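Local structure of adenosylmethionine-8-amino-7-oxononanoate aminotransferase (Methanocaldococcus jannaschii, 6ZHK) at residues K15-K18 against E19-H23; E252-A255 against K256-E260. The protein probably catalyses the pyridoxal phosphate-dependent transfer of an amino group from S-adenosyl-L-methionine to 7-keto-8-aminopelargonic acid, a step of biotin synthesis. All coordinates share one frame; numbering follows the deposited sequence.

Contact 1 of 2, residues K15-K18 against E19-H23; sequences KWDK and EYIWH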
loop_
_atom_site.group_PDB
_atom_site.type_symbol
_atom_site.label_atom_id
_atom_site.label_comp_id
_atom_site.label_asym_id
_atom_site.label_seq_id
_atom_site.Cartn_x
_atom_site.Cartn_y
_atom_site.Cartn_z
ATOM N N LYS A 15 -10.621 6.991 -25.036
ATOM C CA LYS A 15 -9.990 5.883 -25.717
ATOM C C LYS A 15 -8.793 5.392 -24.917
ATOM O O LYS A 15 -8.606 4.188 -24.772
ATOM C CB LYS A 15 -9.569 6.249 -27.141
ATOM C CG LYS A 15 -8.961 5.092 -27.922
ATOM C CD LYS A 15 -7.516 5.275 -28.416
ATOM C CE LYS A 15 -7.386 5.349 -29.928
ATOM N NZ LYS A 15 -8.177 4.276 -30.585
ATOM N N TRP A 16 -7.958 6.317 -24.437
ATOM C CA TRP A 16 -6.735 5.969 -23.718
ATOM C C TRP A 16 -7.106 5.289 -22.404
ATOM O O TRP A 16 -6.476 4.315 -21.992
ATOM C CB TRP A 16 -5.895 7.236 -23.458
ATOM C CG TRP A 16 -5.229 7.811 -24.681
ATOM C CD1 TRP A 16 -5.105 7.241 -25.928
ATOM C CD2 TRP A 16 -4.515 9.051 -24.749
ATOM N NE1 TRP A 16 -4.410 8.056 -26.768
ATOM C CE2 TRP A 16 -4.016 9.162 -26.069
ATOM C CE3 TRP A 16 -4.261 10.074 -23.831
ATOM C CZ2 TRP A 16 -3.279 10.264 -26.470
ATOM C CZ3 TRP A 16 -3.518 11.167 -24.231
ATOM C CH2 TRP A 16 -3.029 11.249 -25.533
ATOM N N ASP A 17 -8.158 5.774 -21.776
ATOM C CA ASP A 17 -8.641 5.174 -20.548
ATOM C C ASP A 17 -8.915 3.681 -20.770
ATOM O O ASP A 17 -8.485 2.818 -19.997
ATOM C CB ASP A 17 -9.877 5.929 -20.077
ATOM C CG ASP A 17 -10.382 5.536 -18.708
ATOM O OD1 ASP A 17 -9.500 5.203 -17.797
ATOM O OD2 ASP A 17 -11.640 5.531 -18.544
ATOM N N LYS A 18 -9.645 3.364 -21.843
ATOM C CA LYS A 18 -10.051 1.998 -22.120
ATOM C C LYS A 18 -8.860 1.211 -22.641
ATOM O O LYS A 18 -8.826 0.002 -22.528
ATOM C CB LYS A 18 -11.207 2.029 -23.142
ATOM C CG LYS A 18 -12.542 2.507 -22.566
ATOM C CD LYS A 18 -13.570 2.928 -23.664
ATOM C CE LYS A 18 -14.865 3.377 -23.015
ATOM N NZ LYS A 18 -15.997 3.521 -23.986
ATOM N N GLU A 19 -7.941 1.860 -23.352
ATOM C CA GLU A 19 -6.841 1.146 -23.985
ATOM C C GLU A 19 -5.753 0.758 -22.975
ATOM O O GLU A 19 -5.136 -0.304 -23.123
ATOM C CB GLU A 19 -6.222 1.979 -25.113
ATOM C CG GLU A 19 -5.006 1.392 -25.804
ATOM C CD GLU A 19 -5.182 -0.024 -26.323
ATOM O OE1 GLU A 19 -6.267 -0.288 -26.878
ATOM O OE2 GLU A 19 -4.264 -0.873 -26.128
ATOM N N TYR A 20 -5.467 1.636 -22.015
ATOM C CA TYR A 20 -4.200 1.505 -21.282
ATOM C C TYR A 20 -4.384 1.150 -19.811
ATOM O O TYR A 20 -3.453 0.621 -19.193
ATOM C CB TYR A 20 -3.387 2.801 -21.314
ATOM C CG TYR A 20 -2.958 3.171 -22.708
ATOM C CD1 TYR A 20 -2.074 2.381 -23.404
ATOM C CD2 TYR A 20 -3.436 4.349 -23.315
ATOM C CE1 TYR A 20 -1.654 2.731 -24.686
ATOM C CE2 TYR A 20 -3.030 4.697 -24.600
ATOM C CZ TYR A 20 -2.163 3.870 -25.292
ATOM O OH TYR A 20 -1.777 4.209 -26.567
ATOM N N ILE A 21 -5.559 1.448 -19.248
ATOM C CA ILE A 21 -5.706 1.220 -17.813
ATOM C C ILE A 21 -6.493 -0.059 -17.534
ATOM O O ILE A 21 -7.619 -0.240 -18.046
ATOM C CB ILE A 21 -6.379 2.400 -17.124
ATOM C CG1 ILE A 21 -5.521 3.658 -17.296
ATOM C CG2 ILE A 21 -6.693 2.059 -15.642
ATOM C CD1 ILE A 21 -6.075 4.906 -16.528
ATOM N N TRP A 22 -5.874 -0.948 -16.757
ATOM C CA TRP A 22 -6.618 -2.056 -16.173
ATOM C C TRP A 22 -7.221 -1.547 -14.865
ATOM O O TRP A 22 -6.493 -1.354 -13.877
ATOM C CB TRP A 22 -5.647 -3.231 -15.971
ATOM C CG TRP A 22 -6.273 -4.556 -15.634
ATOM C CD1 TRP A 22 -7.487 -4.797 -15.045
ATOM C CD2 TRP A 22 -5.631 -5.825 -15.744
ATOM N NE1 TRP A 22 -7.666 -6.151 -14.876
ATOM C CE2 TRP A 22 -6.554 -6.806 -15.301
ATOM C CE3 TRP A 22 -4.397 -6.238 -16.240
ATOM C CZ2 TRP A 22 -6.251 -8.163 -15.278
ATOM C CZ3 TRP A 22 -4.099 -7.589 -16.227
ATOM C CH2 TRP A 22 -5.035 -8.537 -15.809
ATOM N N HIS A 23 -8.530 -1.298 -14.892
ATOM C CA HIS A 23 -9.174 -0.643 -13.751
ATOM C C HIS A 23 -9.371 -1.643 -12.620
ATOM O O HIS A 23 -9.523 -2.839 -12.860
ATOM C CB HIS A 23 -10.547 -0.083 -14.155
ATOM C CG HIS A 23 -10.433 1.221 -14.887
ATOM N ND1 HIS A 23 -10.829 2.400 -14.295
ATOM C CD2 HIS A 23 -9.939 1.523 -16.116
ATOM C CE1 HIS A 23 -10.590 3.425 -15.123
ATOM N NE2 HIS A 23 -10.045 2.888 -16.277
HETATM O O HOH W 1 -7.732 -1.372 -20.505
#
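The H23 imidazole folds back past the end of a helix to reach the carboxylate of D17, six residues earlier in the chain: H23 NE2 donates to D17 OD1 at 2.8 Å. The acceptor lies in the plane of the imidazole, whereas the nitrogen meets OD1 from above the carboxylate plane, the two planes being 75° apart. D17 CG stands anti to the backbone N (chi1 -172°), which swings the carboxylate toward the chain leaving the helix. Its other oxygen, OD2, is hydrogen-bonded to Y31 OH, and H23 ND1 to the L90 carbonyl of the second subunit. With an alanine at D17, H23 NE2 and Y31 OH would probably lose this acceptor and the imidazole, held then by its ND1 bond, would be freer to turn. I21 CD1 packs 3.7 Å from D17 OD1, close to the plane of the carboxylate. The contact forms the C-terminal end of helix 10-20, an N-terminal helix of this class-III aminotransferase that lies against the second subunit. Helical bonding runs on from E19 N to K15 O (2.8 Å) and Y20 N to W16 O (2.9 Å), then weakens at I21 N to D17 O (3.3 Å). Next, a water donates to both K18 O and I21 O, and K18 O also accepts from R32 NE. On another side of the helix W16 and Y20 lie alongside each other, pointing the same way. Y20 CE2 approaches W16 CD1 to 3.5 Å, the rings oblique, while W16 CB sits at the phenol edge and E19 CG covers one phenol face, 3.7 Å above its centre.

Contact 2 of 2, residues E252-A255 against K256-E260; sequences EGVA and KACKE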
loop_
_atom_site.group_PDB
_atom_site.type_symbol
_atom_site.label_atom_id
_atom_site.label_comp_id
_atom_site.label_asym_id
_atom_site.label_seq_id
_atom_site.Cartn_x
_atom_site.Cartn_y
_atom_site.Cartn_z
ATOM N N GLU A 252 -18.627 -5.904 21.632
ATOM C CA GLU A 252 -18.301 -5.915 23.052
ATOM C C GLU A 252 -18.159 -7.344 23.577
ATOM O O GLU A 252 -17.262 -7.583 24.338
ATOM C CB GLU A 252 -19.354 -5.160 23.892
ATOM C CG GLU A 252 -19.449 -3.684 23.522
ATOM C CD GLU A 252 -20.467 -3.262 22.459
ATOM O OE1 GLU A 252 -20.738 -4.010 21.481
ATOM O OE2 GLU A 252 -20.977 -2.158 22.587
ATOM N N GLY A 253 -19.057 -8.263 23.229
ATOM C CA GLY A 253 -18.952 -9.627 23.738
ATOM C C GLY A 253 -17.736 -10.343 23.147
ATOM O O GLY A 253 -17.056 -11.123 23.828
ATOM N N VAL A 254 -17.421 -10.064 21.876
ATOM C CA VAL A 254 -16.221 -10.682 21.303
ATOM C C VAL A 254 -14.972 -10.150 22.013
ATOM O O VAL A 254 -14.094 -10.895 22.419
ATOM C CB VAL A 254 -16.152 -10.449 19.782
ATOM C CG1 VAL A 254 -14.775 -10.823 19.242
ATOM C CG2 VAL A 254 -17.262 -11.161 19.025
ATOM N N ALA A 255 -14.881 -8.842 22.167
ATOM C CA ALA A 255 -13.749 -8.270 22.874
ATOM C C ALA A 255 -13.604 -8.879 24.264
ATOM O O ALA A 255 -12.496 -9.128 24.733
ATOM C CB ALA A 255 -13.904 -6.763 22.924
ATOM N N LYS A 256 -14.726 -9.073 24.965
ATOM C CA LYS A 256 -14.603 -9.573 26.323
ATOM C C LYS A 256 -14.076 -11.004 26.250
ATOM O O LYS A 256 -13.230 -11.388 27.049
ATOM C CB LYS A 256 -15.981 -9.529 26.991
ATOM C CG LYS A 256 -16.118 -10.193 28.362
ATOM C CD LYS A 256 -17.545 -9.936 28.866
ATOM C CE LYS A 256 -17.820 -10.162 30.348
ATOM N NZ LYS A 256 -17.904 -11.598 30.661
ATOM N N ALA A 257 -14.573 -11.781 25.281
ATOM C CA ALA A 257 -14.126 -13.153 25.091
ATOM C C ALA A 257 -12.634 -13.195 24.736
ATOM O O ALA A 257 -11.915 -14.059 25.245
ATOM C CB ALA A 257 -14.978 -13.820 24.040
ATOM N N CYS A 258 -12.166 -12.256 23.890
ATOM C CA CYS A 258 -10.730 -12.180 23.604
ATOM C C CYS A 258 -9.915 -11.887 24.868
ATOM O O CYS A 258 -8.881 -12.502 25.139
ATOM C CB CYS A 258 -10.443 -11.130 22.545
ATOM S SG CYS A 258 -11.099 -11.601 20.928
ATOM N N LYS A 259 -10.402 -10.971 25.707
ATOM C CA LYS A 259 -9.720 -10.664 26.957
ATOM C C LYS A 259 -9.668 -11.894 27.863
ATOM O O LYS A 259 -8.588 -12.204 28.395
ATOM C CB LYS A 259 -10.393 -9.465 27.646
ATOM C CG LYS A 259 -9.620 -8.820 28.797
ATOM C CD LYS A 259 -10.343 -7.608 29.399
ATOM C CE LYS A 259 -9.653 -7.009 30.618
ATOM N NZ LYS A 259 -8.295 -6.508 30.280
ATOM N N GLU A 260 -10.799 -12.597 27.998
ATOM C CA GLU A 260 -10.894 -13.705 28.944
ATOM C C GLU A 260 -10.097 -14.908 28.460
ATOM O O GLU A 260 -9.717 -15.737 29.287
ATOM C CB GLU A 260 -12.346 -14.106 29.221
ATOM C CG GLU A 260 -13.000 -13.090 30.131
ATOM C CD GLU A 260 -14.463 -13.326 30.435
ATOM O OE1 GLU A 260 -15.055 -14.225 29.795
ATOM O OE2 GLU A 260 -15.006 -12.590 31.315
#
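C258 turns its thiol back along the helix to V254, one turn earlier. Its CB lies 3.6 Å from A255 O and only slightly farther from V254 O. From there SG stands beside the backbone N and anti to the carbonyl carbon (chi1 -68°), a torsion that brings it within 4.1 Å of V254 CG1 and 3.4 Å of V254 O. That carbonyl already takes the C258 amide, V254 O to C258 N measuring 2.8 Å, with the donor nearly in line with the C=O bond. The bonds from K256 N to E252 O, A257 N to G253 O and K259 N to A255 O continue the regular i to i+4 pattern of an alpha helix. K256 runs extended until its last torsion bends, and its NZ forms a 3.1 Å salt bridge with E260 OE2, again one turn on. In helix 250-261, V254 packs on L214, M217 and I221 of helix 211-224 and, with C258, on V231 of strand 228-234 in the seven-stranded sheet, A257 meets I218, and A255 packs on L288 of helix 286-291, where K256 and K259 touch L291.

How the contacts relate
The two contacts share no helix or strand: their centres lie about 47 Å apart, on opposite sides of the chain's centre. Both are partly buried and local to one helix, but contact 1 ends its helix while contact 2 lies within one. The second subunit packs against contact 1, and its chemistry is polar and aromatic, with a histidine-carboxylate bond, a bridging water and paired rings. No other chain of the assembly touches contact 2. Its small apolar side chains face the sheet and flanking helices, while K256, K259 and E260 are exposed. The side chain of H23 lies about 7 Å from that of Y25, a predicted substrate-recognition residue close in sequence; contact 2 lies away from such sites.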